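Local atomic coordinates of TRAP dicarboxylate transporter, DctP subunit (Sulfurospirillum deleyianum, PDB entry 4OVS), a protein that binds succinate and, as a periplasmic solute-binding protein of the TRAP type, probably delivers it to a membrane transporter for uptake. Residues A[29-34]-A[68-73]; A[74-79]-A[237-242]. All blocks are in the same frame, centred on the assembly; numbering follows the deposited sequence.

Contact 1: residues A[29-34]-A[68-73]; sequences KVTHVV and QLYGDG
Thr31 meets Leu69 and Tyr70 mainly through its hydroxyl, and two waters do the joining. From CB, the OG1 branch runs anti to the backbone N (chi1 -179°), which brings it to the edge of the Tyr70 ring, near the ring plane and 3.8 Å from Tyr70 CB. OG1 lies 3.4 Å from Tyr70 O, but the angle is poor for a direct bond. Instead, OG1 donates a hydrogen bond to a water 2.8 Å away, which in turn donates one to Tyr70 O. A second water donates to OG1 and accepts from Leu69 N, so the single hydroxyl acts as donor to one water and acceptor from the other. Further along, Val33 CG1 rests 3.5 Å from Asp72 OD1, the two side chains crossing at about a right angle. That carboxylate has stronger partners outside: OD1 makes a salt bridge with Lys93, a succinate-binding residue, and OD2 accepts from Phe192 N. The side chain of Val33 lies about 4 Å from bound succinate, nearest atoms. A strand end opening into a loop that reaches the ligand is consistent with the binding cleft of periplasmic solute-binding proteins.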
# COMPACT_ATOMS: atom_id res chain seq x y z
N LYS A 29 2.42 0.29 20.80
CA LYS A 29 1.51 -0.59 20.09
C LYS A 29 1.51 -0.13 18.65
O LYS A 29 1.09 1.00 18.36
CB LYS A 29 0.09 -0.51 20.68
CG LYS A 29 0.08 -0.69 22.18
CD LYS A 29 -1.26 -1.09 22.72
CE LYS A 29 -2.18 0.08 22.98
NZ LYS A 29 -3.48 -0.41 23.59
N VAL A 30 1.98 -1.01 17.78
CA VAL A 30 1.96 -0.83 16.33
C VAL A 30 0.80 -1.62 15.73
O VAL A 30 0.57 -2.76 16.12
CB VAL A 30 3.25 -1.35 15.65
CG1 VAL A 30 3.13 -1.12 14.20
CG2 VAL A 30 4.51 -0.67 16.17
N THR A 31 0.08 -1.03 14.77
CA THR A 31 -1.08 -1.67 14.22
C THR A 31 -0.98 -1.59 12.72
O THR A 31 -0.69 -0.55 12.21
CB THR A 31 -2.38 -1.01 14.71
OG1 THR A 31 -3.52 -1.66 14.18
CG2 THR A 31 -2.46 0.51 14.33
N HIS A 32 -1.19 -2.72 12.04
CA HIS A 32 -1.31 -2.75 10.57
C HIS A 32 -2.18 -3.93 10.10
O HIS A 32 -2.59 -4.79 10.92
CB HIS A 32 0.08 -2.77 9.91
CG HIS A 32 0.87 -4.02 10.10
ND1 HIS A 32 0.61 -5.17 9.40
CD2 HIS A 32 1.96 -4.28 10.86
CE1 HIS A 32 1.48 -6.10 9.74
NE2 HIS A 32 2.33 -5.58 10.61
N VAL A 33 -2.48 -3.94 8.79
CA VAL A 33 -3.48 -4.78 8.22
C VAL A 33 -2.95 -5.95 7.36
O VAL A 33 -3.76 -6.74 6.83
CB VAL A 33 -4.49 -3.94 7.36
CG1 VAL A 33 -5.14 -2.78 8.17
CG2 VAL A 33 -3.80 -3.38 6.14
N VAL A 34 -1.64 -6.02 7.17
CA VAL A 34 -0.99 -7.06 6.38
C VAL A 34 -0.37 -8.23 7.16
O VAL A 34 -0.33 -8.26 8.40
CB VAL A 34 0.17 -6.47 5.46
CG1 VAL A 34 -0.34 -5.40 4.52
CG2 VAL A 34 1.35 -6.01 6.25
N GLN A 68 -5.50 -7.19 13.71
CA GLN A 68 -5.88 -7.79 14.97
C GLN A 68 -6.33 -6.79 15.94
O GLN A 68 -7.26 -7.06 16.69
CB GLN A 68 -4.74 -8.57 15.61
CG GLN A 68 -4.59 -9.91 14.99
CD GLN A 68 -3.45 -10.70 15.54
OE1 GLN A 68 -2.60 -10.18 16.23
NE2 GLN A 68 -3.46 -11.99 15.29
N LEU A 69 -5.69 -5.62 15.96
CA LEU A 69 -6.13 -4.57 16.87
C LEU A 69 -7.10 -3.58 16.21
O LEU A 69 -8.16 -3.31 16.74
CB LEU A 69 -4.92 -3.85 17.42
CG LEU A 69 -5.14 -3.06 18.68
CD1 LEU A 69 -5.45 -4.01 19.83
CD2 LEU A 69 -3.92 -2.15 18.94
N TYR A 70 -6.72 -3.08 15.04
CA TYR A 70 -7.55 -2.12 14.26
C TYR A 70 -7.34 -2.35 12.77
O TYR A 70 -6.22 -2.66 12.31
CB TYR A 70 -7.18 -0.64 14.55
CG TYR A 70 -7.34 -0.25 15.97
CD1 TYR A 70 -8.59 -0.05 16.52
CD2 TYR A 70 -6.24 -0.07 16.78
CE1 TYR A 70 -8.74 0.28 17.82
CE2 TYR A 70 -6.38 0.25 18.09
CZ TYR A 70 -7.64 0.44 18.61
OH TYR A 70 -7.82 0.78 19.93
N GLY A 71 -8.44 -2.22 12.02
CA GLY A 71 -8.44 -2.30 10.58
C GLY A 71 -8.41 -0.97 9.86
O GLY A 71 -8.29 0.06 10.49
N ASP A 72 -8.55 -1.01 8.53
CA ASP A 72 -8.45 0.17 7.68
C ASP A 72 -9.34 1.29 8.20
O ASP A 72 -8.99 2.49 8.17
CB ASP A 72 -8.93 -0.16 6.26
CG ASP A 72 -7.86 -0.81 5.39
OD1 ASP A 72 -6.66 -0.77 5.75
OD2 ASP A 72 -8.23 -1.35 4.31
N GLY A 73 -10.52 0.88 8.65
CA GLY A 73 -11.58 1.82 8.97
C GLY A 73 -11.48 2.41 10.36
O GLY A 73 -12.22 3.34 10.68
O HOH W 1 -6.36 -0.57 22.12
O HOH W 2 -4.06 -1.23 11.51
O HOH W 3 -4.05 -4.41 14.01

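Contact 2: residues A[74-79]-A[237-242]; sequences EEMKAL and LVIMSE
Helix 75-79 passes strand 237-241 with 8.7 Å between their axes at closest approach and 44° between their directions, and the backbones draw nearest where Leu79 faces Ser241. Leu79 supplies most of the helix side of the contact. Its CD2 methyl presses on the end of Ile239, 3.5 Å from CD1, tighter than ordinary van der Waals contact, with Ile239 CG1 just behind. Ile239 reaches out in this way because its CG1 branch stands between the backbone N and the carbonyl carbon (chi1 54°), while the outer bond is extended. One turn back, the selenomethionine Met76 starts away from the strand, but its chain bends at chi2 and chi3 and returns the selenium to 4.1 Å from Ile239 CD1, crossing that side chain at about a right angle. The isoleucine methyl therefore has both Leu79 and Met76 as neighbours. This is a helix laid against a face of the mixed sheet, as in the alpha/beta architecture of solute-binding proteins; Phe137 and Val132 extend the apolar layer around Ile239. Beyond it the contact turns polar. Ser241 OG donates to Leu79 O over 2.7 Å, approaching at a C=O...O angle of 147° and tilted from the carbonyl plane. Ser241 is also the N-cap of helix 242-247, where OG accepts a weak bond from Phe244 N. An alanine here has no hydroxyl, which is likely to leave Leu79 O without this donor and the start of helix 242-247 without its side-chain cap.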
# COMPACT_ATOMS: atom_id res chain seq x y z
N GLU A 74 -10.60 1.85 11.18
CA GLU A 74 -10.51 2.24 12.58
C GLU A 74 -9.13 2.76 13.00
O GLU A 74 -9.03 3.45 14.02
CB GLU A 74 -10.93 1.08 13.49
CG GLU A 74 -12.29 0.48 13.17
CD GLU A 74 -12.19 -0.67 12.18
OE1 GLU A 74 -11.19 -1.42 12.25
OE2 GLU A 74 -13.08 -0.81 11.32
N GLU A 75 -8.08 2.51 12.21
CA GLU A 75 -6.73 2.83 12.68
C GLU A 75 -6.49 4.32 12.84
O GLU A 75 -5.74 4.72 13.72
CB GLU A 75 -5.62 2.19 11.80
CG GLU A 75 -5.66 2.61 10.36
CD GLU A 75 -4.61 1.94 9.51
OE1 GLU A 75 -3.69 1.26 10.06
OE2 GLU A 75 -4.71 2.10 8.28
N MSE A 76 -7.07 5.15 12.00
CA MSE A 76 -6.73 6.56 12.05
C MSE A 76 -7.22 7.21 13.36
O MSE A 76 -6.45 7.85 14.09
CB MSE A 76 -7.32 7.29 10.84
CG MSE A 76 -6.75 6.83 9.52
SE MSE A 76 -4.79 7.21 9.32
CE MSE A 76 -4.78 7.56 7.41
N LYS A 77 -8.50 7.04 13.64
CA LYS A 77 -9.10 7.56 14.86
C LYS A 77 -8.30 7.03 16.04
O LYS A 77 -8.05 7.72 17.01
CB LYS A 77 -10.55 7.08 14.96
CG LYS A 77 -11.21 7.32 16.31
CD LYS A 77 -12.08 6.15 16.79
CE LYS A 77 -13.21 6.66 17.73
NZ LYS A 77 -14.36 5.70 17.92
N ALA A 78 -7.93 5.76 15.96
CA ALA A 78 -7.20 5.12 17.03
C ALA A 78 -5.93 5.89 17.31
O ALA A 78 -5.56 6.06 18.44
CB ALA A 78 -6.85 3.66 16.65
N LEU A 79 -5.24 6.31 16.26
CA LEU A 79 -4.01 7.08 16.43
C LEU A 79 -4.37 8.47 16.99
O LEU A 79 -3.74 8.94 17.92
CB LEU A 79 -3.24 7.17 15.10
CG LEU A 79 -1.99 6.27 14.97
CD1 LEU A 79 -2.31 4.86 15.26
CD2 LEU A 79 -1.35 6.39 13.60
N LEU A 237 3.20 5.31 4.15
CA LEU A 237 3.85 6.37 4.91
C LEU A 237 3.70 5.98 6.37
O LEU A 237 2.59 5.75 6.86
CB LEU A 237 3.23 7.72 4.65
CG LEU A 237 3.77 8.81 5.60
CD1 LEU A 237 5.24 9.08 5.38
CD2 LEU A 237 2.98 10.06 5.45
N VAL A 238 4.82 5.80 7.04
CA VAL A 238 4.80 5.48 8.48
C VAL A 238 4.38 6.73 9.21
O VAL A 238 4.93 7.83 8.97
CB VAL A 238 6.19 5.01 8.95
CG1 VAL A 238 6.22 4.69 10.45
CG2 VAL A 238 6.64 3.80 8.17
N ILE A 239 3.37 6.58 10.07
CA ILE A 239 2.92 7.64 10.93
C ILE A 239 2.80 7.26 12.40
O ILE A 239 2.62 6.10 12.74
CB ILE A 239 1.56 8.20 10.54
CG1 ILE A 239 0.54 7.06 10.45
CG2 ILE A 239 1.66 8.98 9.23
CD1 ILE A 239 -0.85 7.57 10.35
N MSE A 240 2.90 8.27 13.25
CA MSE A 240 2.74 8.06 14.68
C MSE A 240 1.64 8.94 15.25
O MSE A 240 1.26 9.95 14.66
CB MSE A 240 4.05 8.32 15.43
CG MSE A 240 5.25 7.60 14.96
SE MSE A 240 6.69 7.54 16.31
CE MSE A 240 7.34 9.40 16.18
N SER A 241 1.10 8.50 16.37
CA SER A 241 0.10 9.29 17.09
C SER A 241 0.78 10.51 17.70
O SER A 241 1.75 10.41 18.45
CB SER A 241 -0.56 8.46 18.20
OG SER A 241 -1.31 9.29 19.06
N GLU A 242 0.28 11.68 17.34
CA GLU A 242 0.81 12.93 17.87
C GLU A 242 0.73 13.05 19.42
O GLU A 242 1.65 13.59 20.05
CB GLU A 242 0.04 14.07 17.21
CG GLU A 242 0.56 15.43 17.47
CD GLU A 242 -0.19 16.43 16.62
OE1 GLU A 242 0.32 16.76 15.52
OE2 GLU A 242 -1.28 16.86 17.06

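In the fold
The centres of contacts 1 and 2 lie 10 Å apart. They follow one another in sequence: loop 68-73 leads directly into segment 74-79, so contact 1 is complete before the helix of contact 2 begins. Both reach the same mixed sheet, through strands 26-31 and 233-241, each of which pairs with the short strand 86-87. The two contacts also touch, Tyr70 CE2 lying 3.7 Å from Ala78 CB. The loop and the helix after it thus bridge an early strand and one much later in the chain. Contact 1 borders the succinate site, whereas contact 2 lies further back: Met76 comes near the succinate-binding Lys93, but its side chain is about 11 Å from the ligand, nearest atoms.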